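Local coordinates for putative phosphoenolpyruvate-dependent sugar phosphotransferase system (PTS) permease (Klebsiella pneumoniae subsp. pneumoniae, PDB 3MTQ), which probably serves as the IIA component of a mannose/fructose-type sugar phosphotransferase system, relaying phosphoryl groups during sugar uptake into the bacterial cell, at residues G35-V40 with P48-L53; Y24-H29 with S108-P113; V96-L99 with H103-L106. All coordinates share one frame; numbering follows the deposited sequence. Where two conformers were deposited one is given.

Interaction 1: residues G35-V40 with P48-L53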
# COMPACT_ATOMS: atom_id res chain seq x y z
N GLY A 35 3.95 -4.48 7.95
CA GLY A 35 4.35 -5.17 6.73
C GLY A 35 4.99 -4.21 5.70
O GLY A 35 6.00 -4.54 5.10
N LEU A 36 4.39 -3.01 5.55
CA LEU A 36 4.92 -1.97 4.65
C LEU A 36 6.30 -1.47 5.11
O LEU A 36 7.22 -1.31 4.31
CB LEU A 36 3.95 -0.77 4.52
CG LEU A 36 4.38 0.31 3.52
CD1 LEU A 36 4.58 -0.30 2.17
CD2 LEU A 36 3.31 1.36 3.48
N LEU A 37 6.44 -1.22 6.41
CA LEU A 37 7.75 -0.84 6.98
C LEU A 37 8.79 -1.93 6.68
O LEU A 37 9.93 -1.65 6.44
CB LEU A 37 7.63 -0.56 8.48
CG LEU A 37 8.94 -0.16 9.16
CD1 LEU A 37 9.47 1.11 8.54
CD2 LEU A 37 8.69 0.01 10.68
N ASN A 38 8.37 -3.19 6.72
CA ASN A 38 9.26 -4.31 6.35
C ASN A 38 9.78 -4.17 4.92
O ASN A 38 10.99 -4.27 4.68
CB ASN A 38 8.55 -5.63 6.59
CG ASN A 38 9.44 -6.81 6.40
OD1 ASN A 38 9.05 -7.80 5.77
ND2 ASN A 38 10.66 -6.73 6.94
N SER A 39 8.89 -3.87 3.98
CA SER A 39 9.27 -3.64 2.59
C SER A 39 10.31 -2.53 2.45
O SER A 39 11.32 -2.70 1.74
CB SER A 39 8.03 -3.30 1.77
OG SER A 39 7.17 -4.41 1.67
N VAL A 40 10.02 -1.42 3.10
CA VAL A 40 10.81 -0.20 3.04
C VAL A 40 12.20 -0.50 3.55
O VAL A 40 13.19 -0.06 3.01
CB VAL A 40 10.15 0.91 3.89
CG1 VAL A 40 11.11 2.14 4.10
CG2 VAL A 40 8.75 1.31 3.33
N PRO A 48 14.59 4.14 11.77
CA PRO A 48 14.38 4.51 13.15
C PRO A 48 13.29 5.57 13.37
O PRO A 48 12.68 5.58 14.43
CB PRO A 48 15.76 5.04 13.59
CG PRO A 48 16.47 5.39 12.40
CD PRO A 48 15.92 4.55 11.27
N ASP A 49 13.02 6.42 12.37
CA ASP A 49 12.02 7.46 12.52
C ASP A 49 10.65 7.19 11.91
O ASP A 49 9.81 8.12 11.80
CB ASP A 49 12.59 8.78 12.01
CG ASP A 49 13.82 9.19 12.80
OD1 ASP A 49 13.71 9.20 14.05
OD2 ASP A 49 14.89 9.42 12.18
N ILE A 50 10.39 5.93 11.54
CA ILE A 50 9.05 5.51 11.13
C ILE A 50 8.46 4.74 12.28
O ILE A 50 9.05 3.77 12.75
CB ILE A 50 9.06 4.66 9.87
CG1 ILE A 50 9.65 5.45 8.67
CG2 ILE A 50 7.64 4.15 9.58
CD1 ILE A 50 9.81 4.64 7.37
N HIS A 51 7.29 5.16 12.73
CA HIS A 51 6.57 4.52 13.81
C HIS A 51 5.34 3.94 13.21
O HIS A 51 4.80 4.46 12.24
CB HIS A 51 6.27 5.52 14.92
CG HIS A 51 7.50 6.23 15.37
ND1 HIS A 51 8.27 5.79 16.43
CD2 HIS A 51 8.16 7.29 14.83
CE1 HIS A 51 9.33 6.57 16.54
NE2 HIS A 51 9.29 7.48 15.59
N THR A 52 4.87 2.84 13.76
CA THR A 52 3.67 2.23 13.19
C THR A 52 2.54 2.20 14.20
O THR A 52 2.74 1.92 15.41
CB THR A 52 3.91 0.84 12.67
OG1 THR A 52 4.30 -0.01 13.77
CG2 THR A 52 4.90 0.81 11.50
N LEU A 53 1.34 2.47 13.72
CA LEU A 53 0.15 2.26 14.51
C LEU A 53 -0.70 1.20 13.80
O LEU A 53 -1.17 1.42 12.69
CB LEU A 53 -0.64 3.54 14.73
CG LEU A 53 -1.81 3.42 15.73
CD1 LEU A 53 -2.04 4.71 16.56
CD2 LEU A 53 -3.12 2.90 15.10

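Interaction 2: residues Y24-H29 with S108-P113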
# COMPACT_ATOMS: atom_id res chain seq x y z
N TYR A 24 7.79 9.98 10.93
CA TYR A 24 6.72 9.38 10.12
C TYR A 24 5.92 8.38 10.95
O TYR A 24 6.49 7.63 11.79
CB TYR A 24 7.30 8.67 8.88
CG TYR A 24 8.28 9.48 8.05
CD1 TYR A 24 7.90 10.06 6.84
CD2 TYR A 24 9.60 9.63 8.45
CE1 TYR A 24 8.79 10.78 6.08
CE2 TYR A 24 10.50 10.36 7.70
CZ TYR A 24 10.09 10.93 6.51
OH TYR A 24 11.03 11.64 5.79
N ILE A 25 4.60 8.36 10.73
CA ILE A 25 3.71 7.38 11.32
C ILE A 25 2.99 6.68 10.15
O ILE A 25 2.44 7.35 9.23
CB ILE A 25 2.65 7.97 12.25
CG1 ILE A 25 3.26 8.56 13.51
CG2 ILE A 25 1.59 6.88 12.58
CD1 ILE A 25 2.29 9.47 14.27
N PHE A 26 3.10 5.37 10.13
CA PHE A 26 2.26 4.55 9.27
C PHE A 26 1.15 4.04 10.14
O PHE A 26 1.40 3.40 11.21
CB PHE A 26 2.95 3.33 8.64
CG PHE A 26 4.14 3.63 7.75
CD1 PHE A 26 4.46 4.92 7.31
CD2 PHE A 26 4.93 2.56 7.31
CE1 PHE A 26 5.58 5.13 6.51
CE2 PHE A 26 6.02 2.78 6.49
CZ PHE A 26 6.35 4.05 6.10
N ALA A 27 -0.08 4.34 9.72
CA ALA A 27 -1.26 3.96 10.48
C ALA A 27 -2.25 3.15 9.67
O ALA A 27 -2.69 3.54 8.59
CB ALA A 27 -1.91 5.16 11.13
N SER A 28 -2.58 1.97 10.16
CA SER A 28 -3.46 1.06 9.39
C SER A 28 -4.43 0.25 10.24
O SER A 28 -4.21 0.04 11.45
CB SER A 28 -2.61 0.11 8.53
OG SER A 28 -1.94 -0.87 9.37
N HIS A 29 -5.50 -0.21 9.58
CA HIS A 29 -6.31 -1.33 10.07
C HIS A 29 -5.40 -2.54 10.05
O HIS A 29 -4.84 -2.93 9.05
CB HIS A 29 -7.53 -1.60 9.17
CG HIS A 29 -8.55 -0.49 9.14
ND1 HIS A 29 -8.39 0.65 8.38
CD2 HIS A 29 -9.78 -0.41 9.69
CE1 HIS A 29 -9.45 1.42 8.52
NE2 HIS A 29 -10.33 0.79 9.29
N SER A 108 -3.38 10.16 3.11
CA SER A 108 -4.21 8.95 3.11
C SER A 108 -3.90 8.10 1.92
O SER A 108 -3.88 8.59 0.79
CB SER A 108 -5.69 9.31 3.07
OG SER A 108 -6.12 9.52 1.74
N GLY A 109 -3.66 6.80 2.15
CA GLY A 109 -3.37 5.85 1.04
C GLY A 109 -1.96 5.30 1.02
O GLY A 109 -1.28 5.26 0.00
N LEU A 110 -1.51 4.77 2.15
CA LEU A 110 -0.24 4.12 2.22
C LEU A 110 0.07 3.21 1.06
O LEU A 110 -0.76 2.40 0.63
CB LEU A 110 -0.20 3.22 3.46
CG LEU A 110 0.22 3.67 4.82
CD1 LEU A 110 0.07 2.43 5.67
CD2 LEU A 110 1.66 4.17 4.85
N ASN A 111 1.30 3.32 0.58
CA ASN A 111 1.81 2.51 -0.51
C ASN A 111 3.30 2.68 -0.58
O ASN A 111 3.86 3.62 -0.03
CB ASN A 111 1.12 2.89 -1.87
CG ASN A 111 1.52 4.25 -2.38
OD1 ASN A 111 2.58 4.42 -3.00
ND2 ASN A 111 0.64 5.24 -2.18
N LEU A 112 3.96 1.71 -1.17
CA LEU A 112 5.41 1.66 -1.17
C LEU A 112 6.05 2.75 -2.02
O LEU A 112 6.96 3.46 -1.58
CB LEU A 112 5.89 0.30 -1.65
CG LEU A 112 7.39 -0.02 -1.50
CD1 LEU A 112 8.10 0.42 -0.17
CD2 LEU A 112 7.63 -1.53 -1.81
N PRO A 113 5.55 2.93 -3.23
CA PRO A 113 6.26 3.97 -3.97
C PRO A 113 6.26 5.30 -3.22
O PRO A 113 7.27 6.02 -3.22
CB PRO A 113 5.46 4.10 -5.28
CG PRO A 113 4.38 3.04 -5.27
CD PRO A 113 4.59 2.15 -4.02

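Interaction 3: residues V96-L99 with H103-L106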
# COMPACT_ATOMS: atom_id res chain seq x y z
N VAL A 96 -7.64 13.06 11.61
CA VAL A 96 -8.13 14.33 11.07
C VAL A 96 -8.15 15.46 12.12
O VAL A 96 -7.92 16.63 11.80
CB VAL A 96 -9.49 14.08 10.38
CG1 VAL A 96 -10.26 15.36 10.06
CG2 VAL A 96 -9.25 13.24 9.13
N ARG A 97 -8.33 15.10 13.39
CA ARG A 97 -8.42 16.10 14.46
C ARG A 97 -7.11 16.84 14.67
O ARG A 97 -7.10 17.96 15.18
CB ARG A 97 -8.85 15.45 15.78
CG ARG A 97 -8.09 14.23 16.15
CD ARG A 97 -7.93 14.03 17.64
NE ARG A 97 -9.02 14.59 18.43
CZ ARG A 97 -10.07 13.92 18.90
NH1 ARG A 97 -10.99 14.58 19.62
NH2 ARG A 97 -10.22 12.62 18.68
N PHE A 98 -5.99 16.21 14.31
CA PHE A 98 -4.66 16.78 14.51
C PHE A 98 -4.21 17.78 13.46
O PHE A 98 -3.11 18.35 13.57
CB PHE A 98 -3.61 15.69 14.65
CG PHE A 98 -3.87 14.80 15.80
CD1 PHE A 98 -3.47 15.16 17.07
CD2 PHE A 98 -4.56 13.61 15.63
CE1 PHE A 98 -3.73 14.32 18.16
CE2 PHE A 98 -4.83 12.77 16.71
CZ PHE A 98 -4.41 13.15 17.98
N LEU A 99 -5.05 18.07 12.49
CA LEU A 99 -4.69 19.15 11.57
C LEU A 99 -4.57 20.54 12.29
O LEU A 99 -4.18 21.53 11.66
CB LEU A 99 -5.69 19.20 10.41
CG LEU A 99 -5.88 17.93 9.57
CD1 LEU A 99 -7.11 18.02 8.67
CD2 LEU A 99 -4.61 17.59 8.75
N HIS A 103 3.00 21.81 12.10
CA HIS A 103 3.95 20.89 11.46
C HIS A 103 3.39 19.47 11.31
O HIS A 103 4.13 18.51 11.19
CB HIS A 103 5.29 20.83 12.21
CG HIS A 103 5.89 22.17 12.57
ND1 HIS A 103 6.33 22.46 13.84
CD2 HIS A 103 6.19 23.25 11.81
CE1 HIS A 103 6.86 23.67 13.86
NE2 HIS A 103 6.78 24.18 12.64
N PHE A 104 2.07 19.36 11.30
CA PHE A 104 1.38 18.08 11.15
C PHE A 104 0.87 17.92 9.73
O PHE A 104 0.25 18.83 9.15
CB PHE A 104 0.24 17.98 12.15
CG PHE A 104 -0.50 16.68 12.10
CD1 PHE A 104 -0.12 15.62 12.88
CD2 PHE A 104 -1.60 16.55 11.28
CE1 PHE A 104 -0.80 14.43 12.83
CE2 PHE A 104 -2.29 15.37 11.21
CZ PHE A 104 -1.90 14.30 11.99
N HIS A 105 1.13 16.74 9.17
CA HIS A 105 0.77 16.41 7.80
C HIS A 105 0.12 15.05 7.74
O HIS A 105 0.66 14.08 8.34
CB HIS A 105 2.01 16.46 6.93
CG HIS A 105 2.67 17.79 6.93
ND1 HIS A 105 2.30 18.79 6.03
CD2 HIS A 105 3.59 18.33 7.75
CE1 HIS A 105 3.03 19.86 6.29
NE2 HIS A 105 3.81 19.61 7.32
N LEU A 106 -1.04 14.97 7.10
CA LEU A 106 -1.85 13.76 7.02
C LEU A 106 -2.02 13.37 5.57
O LEU A 106 -2.58 14.13 4.77
CB LEU A 106 -3.24 13.91 7.70
CG LEU A 106 -4.15 12.66 7.74
CD1 LEU A 106 -3.41 11.47 8.52
CD2 LEU A 106 -5.55 12.95 8.39

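Interaction 1: residues G35-V40 with P48-L53
Leu37 reaches from helix 35-40 onto Ile50 of strand 50-53, and the two side chains slide past each other in opposite directions. With CG anti to the backbone N (chi1 -180°), Leu37 extends from the helix and spreads its two methyls over different residues of the strand. One settles into the fork of Ile50: Leu37 CD1 lies 3.7 Å from Ile50 CG2 and equally close to Ile50 CD1, at the end of the longer branch. The other methyl turns to the next inward-facing residue of the strand, where Leu37 CD2 lies 4.0 Å from Thr52 CG2. Thus Thr52 meets Leu37 with its methyl, while its hydroxyl OG1 is hydrogen-bonded to Asn34 OD1, near the start of the same helix. One turn further along the helix, Val40 adds a looser touch, its CG1 4.3 Å from Ile50 CD1. No hydrogen bond spans the two segments, so the fit rests on apolar packing. Ile50 also leans on Tyr24 and Phe26 of the adjacent strand, and Val40 also touches Leu112 and Ile115 of helix 112-120. The segment axes come within 9.7 Å and run nearly antiparallel, at 157°. This is the geometry of a beta-alpha-beta crossover: helix 32-44 returns across the sheet between the parallel strands 22-29 and 50-55, as in the alpha/beta fold of this IIA family.

Interaction 2: residues Y24-H29 with S108-P113
Phe26 of strand 24-29 and Leu110 mark the nearest approach of the two backbones, 7.5 Å between their CA atoms, where the turn after Ser108 passes through Gly109, with phi at 112°, and leads into helix 112-120. The side chains of Phe26 and Leu110 cross at about a right angle. Leu110 puts CD2 over one face of the Phe26 ring as a CH-pi contact, 4.2 Å from the ring centroid and 27° off the normal. That methyl sits toward the CG side of the ring, 3.8 Å from Phe26 CD1. Its sister, Leu110 CD1, reaches along the strand to Ala27 O at 4.2 Å, an apolar neighbour for the carbonyl rather than a bonding partner. The turn that presents Leu110 is braced from within: Asn111 ND2 donates to Gly109 O over 2.9 Å, with the acceptor tilted out of the Asn111 amide plane. From the N-cap position the same amide uses OD1 to accept from Leu114 N, so both of its ends are engaged and its rotation is fixed. Around this buried contact, Phe26 meets Ala33 and Leu110 meets Phe32 and Leu36, all on helix 32-44, while Ile83 of strand 79-84 also touches Leu110. Ala27 faces Val91 and Phe95 of helix 90-96, and Ser108 pairs with a strand of the second subunit, carrying the sheet across the interface.

Interaction 3: residues V96-L99 with H103-L106
Phe98 and Phe104 supply the aromatic part of this contact, but it is the CB of Phe98 rather than its ring that covers the Phe104 face. This CH-pi contact places Phe98 CB 3.5 Å from the Phe104 ring centroid and only 16° off the normal. The two rings themselves form an oblique pair, their centroids 5.9 Å apart and their planes at 39°. Phe104 has CG anti to its own backbone N (chi1 -179°), which carries the ring out from the strand toward Phe98. There it also meets backbone: Phe98 O lies 3.3 Å from Phe104 CD2, a polar atom close to a ring carbon. The aliphatic contacts come from the flanking residues. Leu99 leaves the backbone away from the strand, yet its tip folds back, so that CD2 touches both Phe104 CE2 at 4.0 Å and Leu106 CB at 4.1 Å. At the other end Val96 CG2 packs against Leu106 CD2 at 3.8 Å, the two side chains crossing obliquely. Leu99 N donates to Val96 O within the turn, over 3.3 Å. With no hydrogen bond joining the segments, the chemistry implies that the turn is held to strand 104-108 by one ring face, a methylene and several methyls, while the strand's backbone bonds to strand 79-84 through His105 and to Asn146 of the second subunit through Phe104 O and Leu106 N.

The three contacts span one parallel sheet. Interaction 2 is the most deeply buried; interactions 1 and 3 are partly buried, on opposite sides of the chain's centre. Interactions 1 and 2 interlock: strands 22-29 and 50-55 share backbone bonds, among them Leu53 N to Phe26 O at 2.7 Å, and Leu36 CD2 lies 3.5 Å from Leu110 CD2. Interaction 3 touches neither directly, but strand 104-108 runs on into the turn used by interaction 2. None has a hydrogen bond across its segments, yet their make-up differs: aliphatic at the crossover helix, methyl over ring in the centre, and a ring face against a methylene, with methyls beside it, where the sheet passes to the second subunit.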